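Local atomic coordinates of peroxinectin A (Dictyostelium discoideum, PDB entry 6ERC), a protein that uses hydrogen peroxide to oxidise phenolic donors, iodide and thiocyanate at a heme, as a secreted glycoprotein of the animal heme peroxidase family. Residues R339-N351 and I494-V508. Residues are numbered along the deposited sequence; the frame is centred on the assembly and turned at random.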
loop_
_atom_site.group_PDB
_atom_site.type_symbol
_atom_site.label_atom_id
_atom_site.label_comp_id
_atom_site.label_asym_id
_atom_site.label_seq_id
_atom_site.Cartn_x
_atom_site.Cartn_y
_atom_site.Cartn_z
ATOM N N ARG A 339 -7.479 -8.519 22.452
ATOM C CA ARG A 339 -6.544 -9.409 23.131
ATOM C C ARG A 339 -5.091 -9.071 22.811
ATOM O O ARG A 339 -4.222 -9.948 22.873
ATOM C CB ARG A 339 -6.845 -10.864 22.770
ATOM C CG ARG A 339 -8.168 -11.387 23.325
ATOM C CD ARG A 339 -8.479 -12.793 22.812
ATOM N NE ARG A 339 -9.669 -13.367 23.440
ATOM C CZ ARG A 339 -10.256 -14.497 23.050
ATOM N NH1 ARG A 339 -9.772 -15.187 22.024
ATOM N NH2 ARG A 339 -11.335 -14.939 23.686
ATOM N N GLY A 340 -4.808 -7.818 22.468
ATOM C CA GLY A 340 -3.455 -7.390 22.181
ATOM C C GLY A 340 -3.006 -7.763 20.780
ATOM O O GLY A 340 -3.645 -8.534 20.064
ATOM N N VAL A 341 -1.866 -7.193 20.384
ATOM C CA VAL A 341 -1.327 -7.448 19.052
ATOM C C VAL A 341 -0.594 -8.780 18.964
ATOM O O VAL A 341 -0.445 -9.321 17.861
ATOM C CB VAL A 341 -0.373 -6.325 18.610
ATOM C CG1 VAL A 341 -1.091 -4.983 18.582
ATOM C CG2 VAL A 341 0.852 -6.261 19.518
ATOM N N GLU A 342 -0.127 -9.325 20.086
ATOM C CA GLU A 342 0.704 -10.527 20.036
ATOM C C GLU A 342 0.019 -11.683 19.325
ATOM O O GLU A 342 0.672 -12.344 18.498
ATOM C CB GLU A 342 1.125 -10.928 21.456
ATOM C CG GLU A 342 2.209 -10.051 22.060
ATOM C CD GLU A 342 1.693 -8.697 22.512
ATOM O OE1 GLU A 342 0.460 -8.528 22.619
ATOM O OE2 GLU A 342 2.525 -7.801 22.766
ATOM N N PRO A 343 -1.255 -11.995 19.585
ATOM C CA PRO A 343 -1.880 -13.122 18.869
ATOM C C PRO A 343 -1.919 -12.932 17.361
ATOM O O PRO A 343 -1.779 -13.909 16.615
ATOM C CB PRO A 343 -3.290 -13.180 19.475
ATOM C CG PRO A 343 -3.178 -12.482 20.785
ATOM C CD PRO A 343 -2.160 -11.410 20.588
ATOM N N LEU A 344 -2.116 -11.700 16.890
ATOM C CA LEU A 344 -2.057 -11.438 15.457
ATOM C C LEU A 344 -0.650 -11.653 14.922
ATOM O O LEU A 344 -0.455 -12.372 13.934
ATOM C CB LEU A 344 -2.524 -10.012 15.164
ATOM C CG LEU A 344 -4.028 -9.768 15.274
ATOM C CD1 LEU A 344 -4.307 -8.279 15.356
ATOM C CD2 LEU A 344 -4.757 -10.386 14.088
ATOM N N ILE A 345 0.346 -11.031 15.559
ATOM C CA ILE A 345 1.722 -11.137 15.080
ATOM C C ILE A 345 2.105 -12.597 14.900
ATOM O O ILE A 345 2.715 -12.976 13.894
ATOM C CB ILE A 345 2.688 -10.421 16.044
ATOM C CG1 ILE A 345 2.323 -8.939 16.202
ATOM C CG2 ILE A 345 4.130 -10.571 15.561
ATOM C CD1 ILE A 345 2.446 -8.116 14.938
ATOM N N ARG A 346 1.759 -13.442 15.872
ATOM C CA ARG A 346 2.107 -14.854 15.766
ATOM C C ARG A 346 1.502 -15.470 14.514
ATOM O O ARG A 346 2.167 -16.229 13.802
ATOM C CB ARG A 346 1.645 -15.610 17.012
ATOM C CG ARG A 346 2.403 -15.262 18.283
ATOM C CD ARG A 346 2.055 -16.218 19.418
ATOM N NE ARG A 346 2.512 -15.729 20.719
ATOM C CZ ARG A 346 1.781 -14.997 21.555
ATOM N NH1 ARG A 346 0.538 -14.652 21.248
ATOM N NH2 ARG A 346 2.294 -14.603 22.711
ATOM N N GLY A 347 0.240 -15.149 14.224
ATOM C CA GLY A 347 -0.389 -15.681 13.027
ATOM C C GLY A 347 0.220 -15.131 11.750
ATOM O O GLY A 347 0.412 -15.865 10.778
ATOM N N LEU A 348 0.538 -13.835 11.737
ATOM C CA LEU A 348 1.031 -13.205 10.516
ATOM C C LEU A 348 2.357 -13.807 10.066
ATOM O O LEU A 348 2.606 -13.945 8.862
ATOM C CB LEU A 348 1.181 -11.699 10.727
ATOM C CG LEU A 348 -0.098 -10.895 10.956
ATOM C CD1 LEU A 348 0.259 -9.451 11.271
ATOM C CD2 LEU A 348 -1.023 -10.964 9.752
ATOM N N ILE A 349 3.229 -14.160 11.015
ATOM C CA ILE A 349 4.563 -14.634 10.661
ATOM C C ILE A 349 4.610 -16.132 10.382
ATOM O O ILE A 349 5.586 -16.608 9.785
ATOM C CB ILE A 349 5.590 -14.292 11.759
ATOM C CG1 ILE A 349 5.289 -15.053 13.058
ATOM C CG2 ILE A 349 5.614 -12.789 12.006
ATOM C CD1 ILE A 349 6.375 -14.924 14.115
ATOM N N ILE A 350 3.592 -16.888 10.793
ATOM C CA ILE A 350 3.598 -18.337 10.619
ATOM C C ILE A 350 2.736 -18.727 9.423
ATOM O O ILE A 350 3.023 -19.714 8.737
ATOM C CB ILE A 350 3.120 -19.048 11.903
ATOM C CG1 ILE A 350 3.509 -20.527 11.880
ATOM C CG2 ILE A 350 1.607 -18.913 12.089
ATOM C CD1 ILE A 350 4.980 -20.781 12.137
ATOM N N ASN A 351 1.682 -17.957 9.163
ATOM C CA ASN A 351 0.687 -18.339 8.168
ATOM C C ASN A 351 1.135 -17.933 6.767
ATOM O O ASN A 351 1.537 -16.788 6.539
ATOM C CB ASN A 351 -0.659 -17.697 8.503
ATOM C CG ASN A 351 -1.782 -18.202 7.622
ATOM O OD1 ASN A 351 -1.738 -19.326 7.120
ATOM N ND2 ASN A 351 -2.799 -17.373 7.430
ATOM N N ILE A 494 10.060 -6.837 16.504
ATOM C CA ILE A 494 8.896 -7.514 17.072
ATOM C C ILE A 494 9.190 -7.950 18.500
ATOM O O ILE A 494 8.390 -7.730 19.415
ATOM C CB ILE A 494 8.486 -8.706 16.185
ATOM C CG1 ILE A 494 7.917 -8.207 14.857
ATOM C CG2 ILE A 494 7.454 -9.585 16.885
ATOM C CD1 ILE A 494 7.833 -9.270 13.777
ATOM N N LYS A 495 10.345 -8.584 18.708
ATOM C CA LYS A 495 10.711 -9.046 20.043
ATOM C C LYS A 495 10.845 -7.876 21.009
ATOM O O LYS A 495 10.359 -7.933 22.144
ATOM C CB LYS A 495 12.016 -9.834 19.973
ATOM C CG LYS A 495 11.950 -11.079 19.104
ATOM C CD LYS A 495 13.337 -11.674 18.905
ATOM C CE LYS A 495 13.310 -12.894 17.998
ATOM N NZ LYS A 495 14.671 -13.470 17.820
ATOM N N ARG A 496 11.508 -6.803 20.574
ATOM C CA ARG A 496 11.684 -5.631 21.425
ATOM C C ARG A 496 10.355 -5.044 21.877
ATOM O O ARG A 496 10.277 -4.451 22.960
ATOM C CB ARG A 496 12.491 -4.567 20.680
ATOM C CG ARG A 496 13.979 -4.628 20.935
ATOM C CD ARG A 496 14.799 -4.199 19.726
ATOM N NE ARG A 496 14.235 -3.056 19.011
ATOM C CZ ARG A 496 14.911 -2.329 18.126
ATOM N NH1 ARG A 496 16.180 -2.613 17.857
ATOM N NH2 ARG A 496 14.325 -1.311 17.513
ATOM N N THR A 497 9.304 -5.191 21.072
ATOM C CA THR A 497 8.060 -4.460 21.276
ATOM C C THR A 497 6.903 -5.348 21.713
ATOM O O THR A 497 5.777 -4.857 21.827
ATOM C CB THR A 497 7.680 -3.721 19.995
ATOM O OG1 THR A 497 7.590 -4.658 18.917
ATOM C CG2 THR A 497 8.718 -2.664 19.653
ATOM N N THR A 498 7.143 -6.631 21.967
ATOM C CA THR A 498 6.078 -7.560 22.308
ATOM C C THR A 498 6.390 -8.268 23.617
ATOM O O THR A 498 7.535 -8.308 24.073
ATOM C CB THR A 498 5.866 -8.604 21.203
ATOM O OG1 THR A 498 7.113 -9.240 20.896
ATOM C CG2 THR A 498 5.307 -7.947 19.957
ATOM N N SER A 499 5.344 -8.835 24.211
ATOM C CA SER A 499 5.437 -9.560 25.471
ATOM C C SER A 499 5.217 -11.045 25.208
ATOM O O SER A 499 4.158 -11.438 24.707
ATOM C CB SER A 499 4.410 -9.034 26.472
ATOM O OG SER A 499 4.365 -9.847 27.632
ATOM N N ASN A 500 6.215 -11.861 25.547
ATOM C CA ASN A 500 6.136 -13.316 25.408
ATOM C C ASN A 500 5.606 -13.710 24.031
ATOM O O ASN A 500 4.682 -14.515 23.898
ATOM C CB ASN A 500 5.273 -13.923 26.515
ATOM C CG ASN A 500 5.820 -13.646 27.901
ATOM O OD1 ASN A 500 5.113 -13.132 28.768
ATOM N ND2 ASN A 500 7.087 -13.987 28.117
ATOM N N ILE A 501 6.216 -13.137 22.991
ATOM C CA ILE A 501 5.730 -13.363 21.636
ATOM C C ILE A 501 5.942 -14.809 21.210
ATOM O O ILE A 501 5.203 -15.327 20.361
ATOM C CB ILE A 501 6.413 -12.385 20.660
ATOM C CG1 ILE A 501 5.794 -12.490 19.262
ATOM C CG2 ILE A 501 7.911 -12.649 20.594
ATOM C CD1 ILE A 501 4.349 -12.055 19.195
ATOM N N GLY A 502 6.940 -15.481 21.771
ATOM C CA GLY A 502 7.280 -16.826 21.346
ATOM C C GLY A 502 8.339 -16.822 20.264
ATOM O O GLY A 502 9.000 -15.816 19.993
ATOM N N TYR A 503 8.495 -17.978 19.625
ATOM C CA TYR A 503 9.513 -18.107 18.591
ATOM C C TYR A 503 9.194 -17.213 17.398
ATOM O O TYR A 503 8.051 -17.135 16.940
ATOM C CB TYR A 503 9.646 -19.553 18.120
ATOM C CG TYR A 503 10.588 -19.660 16.943
ATOM C CD1 TYR A 503 11.962 -19.570 17.122
ATOM C CD2 TYR A 503 10.104 -19.815 15.652
ATOM C CE1 TYR A 503 12.830 -19.650 16.052
ATOM C CE2 TYR A 503 10.964 -19.896 14.573
ATOM C CZ TYR A 503 12.326 -19.811 14.780
ATOM O OH TYR A 503 13.189 -19.891 13.711
ATOM N N VAL A 504 10.228 -16.549 16.887
ATOM C CA VAL A 504 10.111 -15.650 15.746
ATOM C C VAL A 504 11.293 -15.916 14.824
ATOM O O VAL A 504 12.449 -15.760 15.234
ATOM C CB VAL A 504 10.090 -14.172 16.174
ATOM C CG1 VAL A 504 10.019 -13.259 14.958
ATOM C CG2 VAL A 504 8.922 -13.910 17.108
ATOM N N GLN A 505 11.008 -16.310 13.583
ATOM C CA GLN A 505 12.065 -16.571 12.623
ATOM C C GLN A 505 12.798 -15.275 12.274
ATOM O O GLN A 505 12.246 -14.181 12.415
ATOM C CB GLN A 505 11.495 -17.216 11.357
ATOM C CG GLN A 505 10.594 -16.319 10.513
ATOM C CD GLN A 505 9.123 -16.513 10.804
ATOM O OE1 GLN A 505 8.730 -16.848 11.922
ATOM N NE2 GLN A 505 8.293 -16.307 9.787
ATOM N N PRO A 506 14.052 -15.373 11.820
ATOM C CA PRO A 506 14.794 -14.144 11.481
ATOM C C PRO A 506 14.162 -13.348 10.353
ATOM O O PRO A 506 14.111 -12.114 10.429
ATOM C CB PRO A 506 16.187 -14.670 11.104
ATOM C CG PRO A 506 15.996 -16.119 10.797
ATOM C CD PRO A 506 14.882 -16.580 11.672
ATOM N N ASN A 507 13.686 -14.014 9.305
ATOM C CA ASN A 507 13.012 -13.355 8.187
ATOM C C ASN A 507 11.526 -13.674 8.286
ATOM O O ASN A 507 11.077 -14.729 7.829
ATOM C CB ASN A 507 13.585 -13.809 6.851
ATOM C CG ASN A 507 12.976 -13.070 5.678
ATOM O OD1 ASN A 507 12.325 -12.037 5.849
ATOM N ND2 ASN A 507 13.189 -13.590 4.477
ATOM N N VAL A 508 10.760 -12.752 8.878
ATOM C CA VAL A 508 9.329 -12.977 9.077
ATOM C C VAL A 508 8.525 -12.834 7.796
ATOM O O VAL A 508 7.292 -12.916 7.842
ATOM C CB VAL A 508 8.763 -12.015 10.144
ATOM C CG1 VAL A 508 9.419 -12.275 11.485
ATOM C CG2 VAL A 508 8.946 -10.563 9.725
#
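R346 reaches from helix 342-350 to two successive carbonyls of the loop that follows helix 490-497, a worked example of a helix holding an irregular chain by its backbone oxygens. Its chain, extended from CG to NE, brings NH2 2.7 Å from N500 O, which lies in the guanidinium plane, while NE donates to I501 O, likewise 2.7 Å away, from above that carbonyl's plane and with a bent N-H...O angle of 131°. I501 turns CG1 anti to its backbone N (chi1 -173°), which brings CD1 over one guanidinium face and within 3.9 Å of I345 CB. An alanine in place of R346 is likely to leave both carbonyls without these donors and the loop freer to shift. Further along the chain, Q505 NE2 gives I349 O a nearly straight bond (168°), the oxygen lying in the plane of the Q505 side-chain amide, and I349 CG2 packs 3.7 Å from V508 CB. At E342, bent at chi2, OE2 accepts a weak bond from S499 N and also forms a salt bridge with R229 of helix 218-241. The contact is structural packing away from the annotated sites, joining helix 342-350 to the chain after helix 490-497. Helix 70-80 meets L348 and V508 through M71, and strand 311-315 packs against P343 and L344 through Y314.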